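Local coordinates for protein hydrolase, haloacid dehalogenase-like family (Chlorobaculum tepidum, PDB 2HCF) that probably acts as a magnesium-dependent hydrolase of the haloacid dehalogenase superfamily, its precise substrate being unknown, at residues V7-D12 against E100-L105; G13-V18 against P131-Y136. One frame throughout, in Å; residues are numbered along the deposited sequence.

Contact 1: V7-D12 against E100-L105; sequences VLFDID and ELLDAL. With MG (magnesium ion), chain B.
The F9 ring overlaps three leucine ends of helix 98-106, L101, L102 and L105, where that helix packs on strand 5-9 of the parallel Rossmann-like sheet of the haloacid dehalogenase (HAD) fold. Strand 7-9 and helix 100-105 run nearly antiparallel, at 156° with axes 12.0 Å apart, a gap the side chains bridge. L102 reaches over one face of the ring in a CH-pi contact, its CD2 4.2 Å from the F9 ring centroid and 26° off the normal. L105 CD1 comes instead at the rim, in the ring plane, 3.8 Å from F9 CE2; L101 CD2 also meets the edge, 4.0 Å from F9 CZ. The CB of F9 already points to the helix, and chi1 (-83°) places CG beside the backbone N. L113 and I176 of the flanking strands also touch F9, and L101 and L105 meet helix 221-229.

Past F9 the strand opens into the HAD DxDxT loop, which carries the magnesium ion. D178 completes the metal site, while R149 forms a salt bridge with D10 OD1. Magnesium is bound by D10 OD2 at 2.0 Å and by the backbone oxygen D12 O at 2.1 Å.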
ATOM      1  N   VAL A   7      -8.153  10.880   1.746  1.00 21.40           N
ATOM      2  CA  VAL A   7      -6.799  10.711   1.291  1.00 20.35           C
ATOM      3  C   VAL A   7      -6.270   9.301   1.631  1.00 19.81           C
ATOM      4  O   VAL A   7      -6.105   8.948   2.803  1.00 18.18           O
ATOM      5  CB  VAL A   7      -5.873  11.779   1.920  1.00 19.94           C
ATOM      6  CG1 VAL A   7      -4.514  11.739   1.248  1.00 20.95           C
ATOM      7  CG2 VAL A   7      -6.488  13.166   1.783  1.00 20.75           C
ATOM      8  N   LEU A   8      -5.937   8.559   0.587  1.00 18.51           N
ATOM      9  CA  LEU A   8      -5.548   7.156   0.697  1.00 19.23           C
ATOM     10  C   LEU A   8      -4.088   6.987   0.268  1.00 18.67           C
ATOM     11  O   LEU A   8      -3.695   7.371  -0.828  1.00 19.46           O
ATOM     12  CB  LEU A   8      -6.490   6.295  -0.154  1.00 19.79           C
ATOM     13  CG  LEU A   8      -7.982   6.352   0.187  1.00 20.56           C
ATOM     14  CD1 LEU A   8      -8.771   5.611  -0.870  1.00 20.62           C
ATOM     15  CD2 LEU A   8      -8.272   5.788   1.564  1.00 23.47           C
ATOM     16  N   PHE A   9      -3.297   6.398   1.150  1.00 18.79           N
ATOM     17  CA  PHE A   9      -1.854   6.232   0.993  1.00 18.46           C
ATOM     18  C   PHE A   9      -1.489   4.764   0.857  1.00 18.79           C
ATOM     19  O   PHE A   9      -1.940   3.897   1.667  1.00 18.21           O
ATOM     20  CB  PHE A   9      -1.126   6.712   2.250  1.00 17.71           C
ATOM     21  CG  PHE A   9      -0.889   8.211   2.320  1.00 17.25           C
ATOM     22  CD1 PHE A   9       0.263   8.766   1.766  1.00 17.31           C
ATOM     23  CD2 PHE A   9      -1.757   9.050   3.026  1.00 17.09           C
ATOM     24  CE1 PHE A   9       0.506  10.129   1.857  1.00 17.67           C
ATOM     25  CE2 PHE A   9      -1.522  10.400   3.114  1.00 16.14           C
ATOM     26  CZ  PHE A   9      -0.381  10.940   2.525  1.00 18.31           C
ATOM     27  N   ASP A  10      -0.678   4.496  -0.161  1.00 19.28           N
ATOM     28  CA  ASP A  10       0.166   3.296  -0.258  1.00 19.15           C
ATOM     29  C   ASP A  10       1.264   3.309   0.810  1.00 19.16           C
ATOM     30  O   ASP A  10       1.594   4.362   1.295  1.00 18.35           O
ATOM     31  CB  ASP A  10       0.789   3.309  -1.645  1.00 20.33           C
ATOM     32  CG  ASP A  10       1.685   2.112  -1.894  1.00 21.95           C
ATOM     33  OD1 ASP A  10       1.134   0.994  -1.848  1.00 21.62           O
ATOM     34  OD2 ASP A  10       2.903   2.312  -2.164  1.00 17.17           O
ATOM     35  N   ILE A  11       1.795   2.144   1.197  1.00 18.90           N
ATOM     36  CA  ILE A  11       2.870   2.040   2.188  1.00 18.30           C
ATOM     37  C   ILE A  11       4.275   1.979   1.525  1.00 18.75           C
ATOM     38  O   ILE A  11       5.031   2.975   1.556  1.00 17.90           O
ATOM     39  CB  ILE A  11       2.624   0.844   3.126  1.00 18.86           C
ATOM     40  CG1 ILE A  11       1.234   0.984   3.788  1.00 17.56           C
ATOM     41  CG2 ILE A  11       3.738   0.726   4.166  1.00 17.57           C
ATOM     42  CD1 ILE A  11       0.907  -0.092   4.788  1.00 17.81           C
ATOM     43  N   ASP A  12       4.609   0.851   0.885  1.00 18.82           N
ATOM     44  CA  ASP A  12       5.986   0.593   0.439  1.00 18.82           C
ATOM     45  C   ASP A  12       6.360   1.460  -0.744  1.00 18.80           C
ATOM     46  O   ASP A  12       5.601   1.529  -1.737  1.00 17.18           O
ATOM     47  CB  ASP A  12       6.202  -0.881   0.106  1.00 19.00           C
ATOM     48  CG  ASP A  12       5.940  -1.791   1.329  1.00 21.09           C
ATOM     49  OD1 ASP A  12       4.762  -1.994   1.650  1.00 24.07           O
ATOM     50  OD2 ASP A  12       6.896  -2.254   1.966  1.00 22.96           O
ATOM     51  N   GLU A 100       5.974  14.555   8.917  1.00 20.82           N
ATOM     52  CA  GLU A 100       5.534  15.941   8.809  1.00 21.16           C
ATOM     53  C   GLU A 100       4.229  16.046   8.012  1.00 21.00           C
ATOM     54  O   GLU A 100       3.327  16.773   8.397  1.00 20.66           O
ATOM     55  CB  GLU A 100       6.613  16.794   8.138  1.00 21.91           C
ATOM     56  CG  GLU A 100       7.936  16.905   8.919  1.00 24.64           C
ATOM     57  CD  GLU A 100       8.873  15.685   8.783  1.00 28.56           C
ATOM     58  OE1 GLU A 100       8.589  14.719   8.016  1.00 28.06           O
ATOM     59  OE2 GLU A 100       9.914  15.694   9.478  1.00 33.62           O
ATOM     60  N   LEU A 101       4.134  15.280   6.936  1.00 19.74           N
ATOM     61  CA  LEU A 101       2.976  15.338   6.059  1.00 20.26           C
ATOM     62  C   LEU A 101       1.750  14.727   6.748  1.00 21.12           C
ATOM     63  O   LEU A 101       0.637  15.248   6.663  1.00 21.83           O
ATOM     64  CB  LEU A 101       3.266  14.584   4.754  1.00 20.49           C
ATOM     65  CG  LEU A 101       2.123  14.495   3.735  1.00 19.59           C
ATOM     66  CD1 LEU A 101       1.621  15.878   3.334  1.00 20.61           C
ATOM     67  CD2 LEU A 101       2.528  13.691   2.499  1.00 20.14           C
ATOM     68  N   LEU A 102       1.957  13.598   7.415  1.00 21.32           N
ATOM     69  CA  LEU A 102       0.879  12.907   8.093  1.00 21.94           C
ATOM     70  C   LEU A 102       0.374  13.737   9.278  1.00 23.17           C
ATOM     71  O   LEU A 102      -0.819  13.810   9.493  1.00 23.64           O
ATOM     72  CB  LEU A 102       1.331  11.511   8.523  1.00 20.90           C
ATOM     73  CG  LEU A 102       1.563  10.499   7.388  1.00 21.64           C
ATOM     74  CD1 LEU A 102       1.962   9.147   7.903  1.00 19.31           C
ATOM     75  CD2 LEU A 102       0.355  10.346   6.497  1.00 21.17           C
ATOM     76  N   ASP A 103       1.264  14.388  10.021  1.00 24.66           N
ATOM     77  CA  ASP A 103       0.841  15.334  11.054  1.00 26.37           C
ATOM     78  C   ASP A 103      -0.028  16.465  10.503  1.00 26.32           C
ATOM     79  O   ASP A 103      -1.012  16.835  11.130  1.00 27.37           O
ATOM     80  CB  ASP A 103       2.044  15.999  11.697  1.00 26.80           C
ATOM     81  CG  ASP A 103       2.728  15.125  12.682  1.00 30.82           C
ATOM     82  OD1 ASP A 103       2.137  14.077  13.035  1.00 36.60           O
ATOM     83  OD2 ASP A 103       3.856  15.488  13.115  1.00 34.26           O
ATOM     84  N   ALA A 104       0.394  17.039   9.378  1.00 26.39           N
ATOM     85  CA  ALA A 104      -0.311  18.145   8.736  1.00 26.07           C
ATOM     86  C   ALA A 104      -1.715  17.738   8.297  1.00 26.50           C
ATOM     87  O   ALA A 104      -2.650  18.524   8.412  1.00 26.88           O
ATOM     88  CB  ALA A 104       0.486  18.663   7.540  1.00 26.43           C
ATOM     89  N   LEU A 105      -1.861  16.514   7.780  1.00 25.85           N
ATOM     90  CA  LEU A 105      -3.145  16.010   7.330  1.00 25.92           C
ATOM     91  C   LEU A 105      -4.071  15.596   8.459  1.00 26.44           C
ATOM     92  O   LEU A 105      -5.277  15.875   8.427  1.00 26.47           O
ATOM     93  CB  LEU A 105      -2.939  14.819   6.387  1.00 25.58           C
ATOM     94  CG  LEU A 105      -2.352  15.214   5.043  1.00 26.16           C
ATOM     95  CD1 LEU A 105      -1.815  13.983   4.351  1.00 26.16           C
ATOM     96  CD2 LEU A 105      -3.391  15.942   4.152  1.00 27.24           C
TER
HETATM   97 MG    MG B 300       4.176   1.193  -3.295  1.00 15.09          MG
HETATM   98  O   HOH W   1       3.586  -0.681  -2.488  1.00 16.02           O
HETATM   99  O   HOH W   2       5.933   0.206  -4.284  1.00 17.21           O
HETATM  100  O   HOH W   3       2.619   0.836  -4.612  1.00 13.89           O

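Contact 2: G13-V18 against P131-Y136; sequences GTLLKV and PGIDHY
The backbones of 13-18 and 131-136 stay well apart, L15 CA lying 9.2 Å from I133 CA and L16 CA 9.0 Å from P131 CA, and side chains alone bridge them. In the HAD fold the first segment is the end of the DxDxT motif and the turn into strand 16-18; the second follows helix 121-129, which G132 ends as the C-prime residue of a Schellman motif. G132 has positive phi (75°), and its motif bonds run from G132 N to K129 O and from I133 N to L128 O. P131 and I133, on either side of G132 in the chain, both point toward the leucines.

The meeting is apolar and fairly loose, with two touching pairs and no hydrogen bond between the segments. I133 advances its CD1 end to the CB of L15, near the root of that leucine, at 4.3 Å. Its CG1 stands beside both the backbone N and the carbonyl carbon (chi1 59°), and CD1 then extends away from CA toward L15. L128 of helix 121-129 touches both L15 and I133, while I92 of strand 92-94 touches both L16 and P131, so the two pairs belong to a larger buried apolar cluster.

Polar groups hold the segments from outside. T14 OG1 bonds to D10 OD2, a magnesium ligand, and R99 of helix 98-106 bonds to P131 O. Within the first segment a backbone bond closes the turn, G13 N donating to L16 O at 2.8 Å. In the second apolar pair a branch methyl of L16, CD2, stops 4.3 Å from the ring atom CG of P131.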
ATOM      1  N   GLY A  13       7.483   2.164  -0.595  1.00 19.06           N
ATOM      2  CA  GLY A  13       7.970   3.116  -1.619  1.00 18.44           C
ATOM      3  C   GLY A  13       7.245   4.462  -1.668  1.00 18.70           C
ATOM      4  O   GLY A  13       7.522   5.264  -2.566  1.00 18.32           O
ATOM      5  N   THR A  14       6.318   4.686  -0.719  1.00 17.92           N
ATOM      6  CA  THR A  14       5.536   5.900  -0.571  1.00 17.11           C
ATOM      7  C   THR A  14       5.701   6.490   0.831  1.00 17.29           C
ATOM      8  O   THR A  14       6.110   7.647   0.990  1.00 17.28           O
ATOM      9  CB  THR A  14       4.052   5.621  -0.832  1.00 17.19           C
ATOM     10  OG1 THR A  14       3.878   5.086  -2.160  1.00 14.03           O
ATOM     11  CG2 THR A  14       3.214   6.879  -0.703  1.00 17.54           C
ATOM     12  N   LEU A  15       5.381   5.699   1.843  1.00 17.63           N
ATOM     13  CA  LEU A  15       5.630   6.140   3.242  1.00 17.02           C
ATOM     14  C   LEU A  15       6.950   5.646   3.794  1.00 17.43           C
ATOM     15  O   LEU A  15       7.590   6.313   4.599  1.00 16.47           O
ATOM     16  CB  LEU A  15       4.508   5.649   4.143  1.00 17.02           C
ATOM     17  CG  LEU A  15       3.085   6.092   3.780  1.00 18.38           C
ATOM     18  CD1 LEU A  15       2.074   5.383   4.712  1.00 17.76           C
ATOM     19  CD2 LEU A  15       2.973   7.597   3.916  1.00 19.46           C
ATOM     20  N   LEU A  16       7.324   4.440   3.417  1.00 17.29           N
ATOM     21  CA  LEU A  16       8.511   3.815   3.973  1.00 17.48           C
ATOM     22  C   LEU A  16       9.019   2.748   3.031  1.00 17.47           C
ATOM     23  O   LEU A  16       8.352   2.423   2.020  1.00 16.37           O
ATOM     24  CB  LEU A  16       8.205   3.222   5.352  1.00 17.64           C
ATOM     25  CG  LEU A  16       7.054   2.178   5.462  1.00 18.26           C
ATOM     26  CD1 LEU A  16       7.477   0.768   5.029  1.00 19.49           C
ATOM     27  CD2 LEU A  16       6.574   2.127   6.935  1.00 18.91           C
ATOM     28  N   LYS A  17      10.215   2.251   3.362  1.00 18.46           N
ATOM     29  CA  LYS A  17      10.820   1.078   2.738  1.00 19.17           C
ATOM     30  C   LYS A  17      11.282   0.116   3.790  1.00 19.88           C
ATOM     31  O   LYS A  17      11.570   0.511   4.927  1.00 20.60           O
ATOM     32  CB  LYS A  17      12.015   1.451   1.876  1.00 19.47           C
ATOM     33  CG  LYS A  17      11.584   2.211   0.631  1.00 19.38           C
ATOM     34  CD  LYS A  17      12.742   2.575  -0.242  1.00 18.96           C
ATOM     35  CE  LYS A  17      12.218   3.377  -1.443  1.00 18.41           C
ATOM     36  NZ  LYS A  17      13.292   3.835  -2.362  1.00 17.47           N
ATOM     37  N   VAL A  18      11.322  -1.158   3.390  1.00 20.90           N
ATOM     38  CA  VAL A  18      11.745  -2.239   4.261  1.00 21.46           C
ATOM     39  C   VAL A  18      12.983  -2.886   3.707  1.00 22.04           C
ATOM     40  O   VAL A  18      13.155  -2.973   2.501  1.00 21.56           O
ATOM     41  CB  VAL A  18      10.670  -3.329   4.407  1.00 21.45           C
ATOM     42  CG1 VAL A  18      11.039  -4.281   5.593  1.00 23.15           C
ATOM     43  CG2 VAL A  18       9.310  -2.691   4.672  1.00 23.72           C
ATOM     44  N   PRO A 131       8.165   2.404  12.900  1.00 18.32           N
ATOM     45  CA  PRO A 131       8.477   3.835  13.014  1.00 19.24           C
ATOM     46  C   PRO A 131       7.388   4.736  13.651  1.00 19.57           C
ATOM     47  O   PRO A 131       7.560   5.951  13.731  1.00 20.41           O
ATOM     48  CB  PRO A 131       8.732   4.234  11.555  1.00 19.16           C
ATOM     49  CG  PRO A 131       7.840   3.371  10.814  1.00 18.03           C
ATOM     50  CD  PRO A 131       7.798   2.057  11.527  1.00 19.18           C
ATOM     51  N   GLY A 132       6.292   4.161  14.125  1.00 19.05           N
ATOM     52  CA  GLY A 132       5.305   4.927  14.883  1.00 19.77           C
ATOM     53  C   GLY A 132       4.424   5.860  14.079  1.00 19.06           C
ATOM     54  O   GLY A 132       4.149   6.990  14.531  1.00 18.83           O
ATOM     55  N   ILE A 133       4.003   5.404  12.892  1.00 19.04           N
ATOM     56  CA  ILE A 133       3.067   6.160  12.079  1.00 19.66           C
ATOM     57  C   ILE A 133       1.787   5.377  11.754  1.00 19.36           C
ATOM     58  O   ILE A 133       1.046   5.761  10.863  1.00 19.24           O
ATOM     59  CB  ILE A 133       3.694   6.673  10.733  1.00 19.62           C
ATOM     60  CG1 ILE A 133       4.202   5.522   9.887  1.00 20.09           C
ATOM     61  CG2 ILE A 133       4.837   7.648  10.998  1.00 20.52           C
ATOM     62  CD1 ILE A 133       4.393   5.920   8.476  1.00 20.30           C
ATOM     63  N   ASP A 134       1.535   4.281  12.455  1.00 19.68           N
ATOM     64  CA  ASP A 134       0.302   3.496  12.230  1.00 18.87           C
ATOM     65  C   ASP A 134      -0.924   4.241  12.755  1.00 18.52           C
ATOM     66  O   ASP A 134      -2.026   4.150  12.180  1.00 18.00           O
ATOM     67  CB  ASP A 134       0.437   2.122  12.901  1.00 19.31           C
ATOM     68  CG  ASP A 134      -0.820   1.265  12.778  1.00 20.44           C
ATOM     69  OD1 ASP A 134      -1.163   0.880  11.650  1.00 19.58           O
ATOM     70  OD2 ASP A 134      -1.460   0.966  13.806  1.00 21.13           O
ATOM     71  N   HIS A 135      -0.734   4.943  13.876  1.00 18.79           N
ATOM     72  CA  HIS A 135      -1.800   5.658  14.594  1.00 18.88           C
ATOM     73  C   HIS A 135      -2.552   6.687  13.698  1.00 19.91           C
ATOM     74  O   HIS A 135      -3.730   7.010  13.943  1.00 20.25           O
ATOM     75  CB  HIS A 135      -1.216   6.290  15.876  1.00 18.99           C
ATOM     76  CG  HIS A 135      -0.244   7.393  15.606  1.00 16.89           C
ATOM     77  ND1 HIS A 135      -0.647   8.689  15.380  1.00 14.19           N
ATOM     78  CD2 HIS A 135       1.105   7.384  15.457  1.00 17.87           C
ATOM     79  CE1 HIS A 135       0.410   9.435  15.109  1.00 14.53           C
ATOM     80  NE2 HIS A 135       1.483   8.661  15.128  1.00 16.10           N
ATOM     81  N   TYR A 136      -1.918   7.146  12.626  1.00 19.28           N
ATOM     82  CA  TYR A 136      -2.561   8.082  11.712  1.00 19.51           C
ATOM     83  C   TYR A 136      -3.706   7.473  10.872  1.00 19.07           C
ATOM     84  O   TYR A 136      -4.507   8.205  10.288  1.00 19.60           O
ATOM     85  CB  TYR A 136      -1.544   8.653  10.714  1.00 19.65           C
ATOM     86  CG  TYR A 136      -0.488   9.518  11.313  1.00 19.88           C
ATOM     87  CD1 TYR A 136      -0.783  10.803  11.773  1.00 18.91           C
ATOM     88  CD2 TYR A 136       0.825   9.058  11.434  1.00 19.06           C
ATOM     89  CE1 TYR A 136       0.208  11.590  12.342  1.00 20.00           C
ATOM     90  CE2 TYR A 136       1.806   9.841  11.985  1.00 20.59           C
ATOM     91  CZ  TYR A 136       1.504  11.094  12.430  1.00 18.22           C
ATOM     92  OH  TYR A 136       2.511  11.839  12.999  1.00 21.32           O
TER

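Overall arrangement
Both contacts are buried and apolar where their segments meet, and they adjoin, their centres about 9 Å apart. Segments 7-12 and 13-18 are continuous in the chain, so strand 5-9, the magnesium loop and strand 16-18 form one path packed against different partners: helix 98-106 in contact 1, the loop after helix 121-129 in contact 2. Contact 1 groups leucines around an aromatic ring in the sheet-helix core; contact 2 has sparser aliphatic pairs beside the small antiparallel sheet. L15 joins them, its CD2 packing 3.7 Å from F9 CD1. Metal chemistry belongs to the end of 7-12, and the touching residues of contact 2 take no part in the metal site.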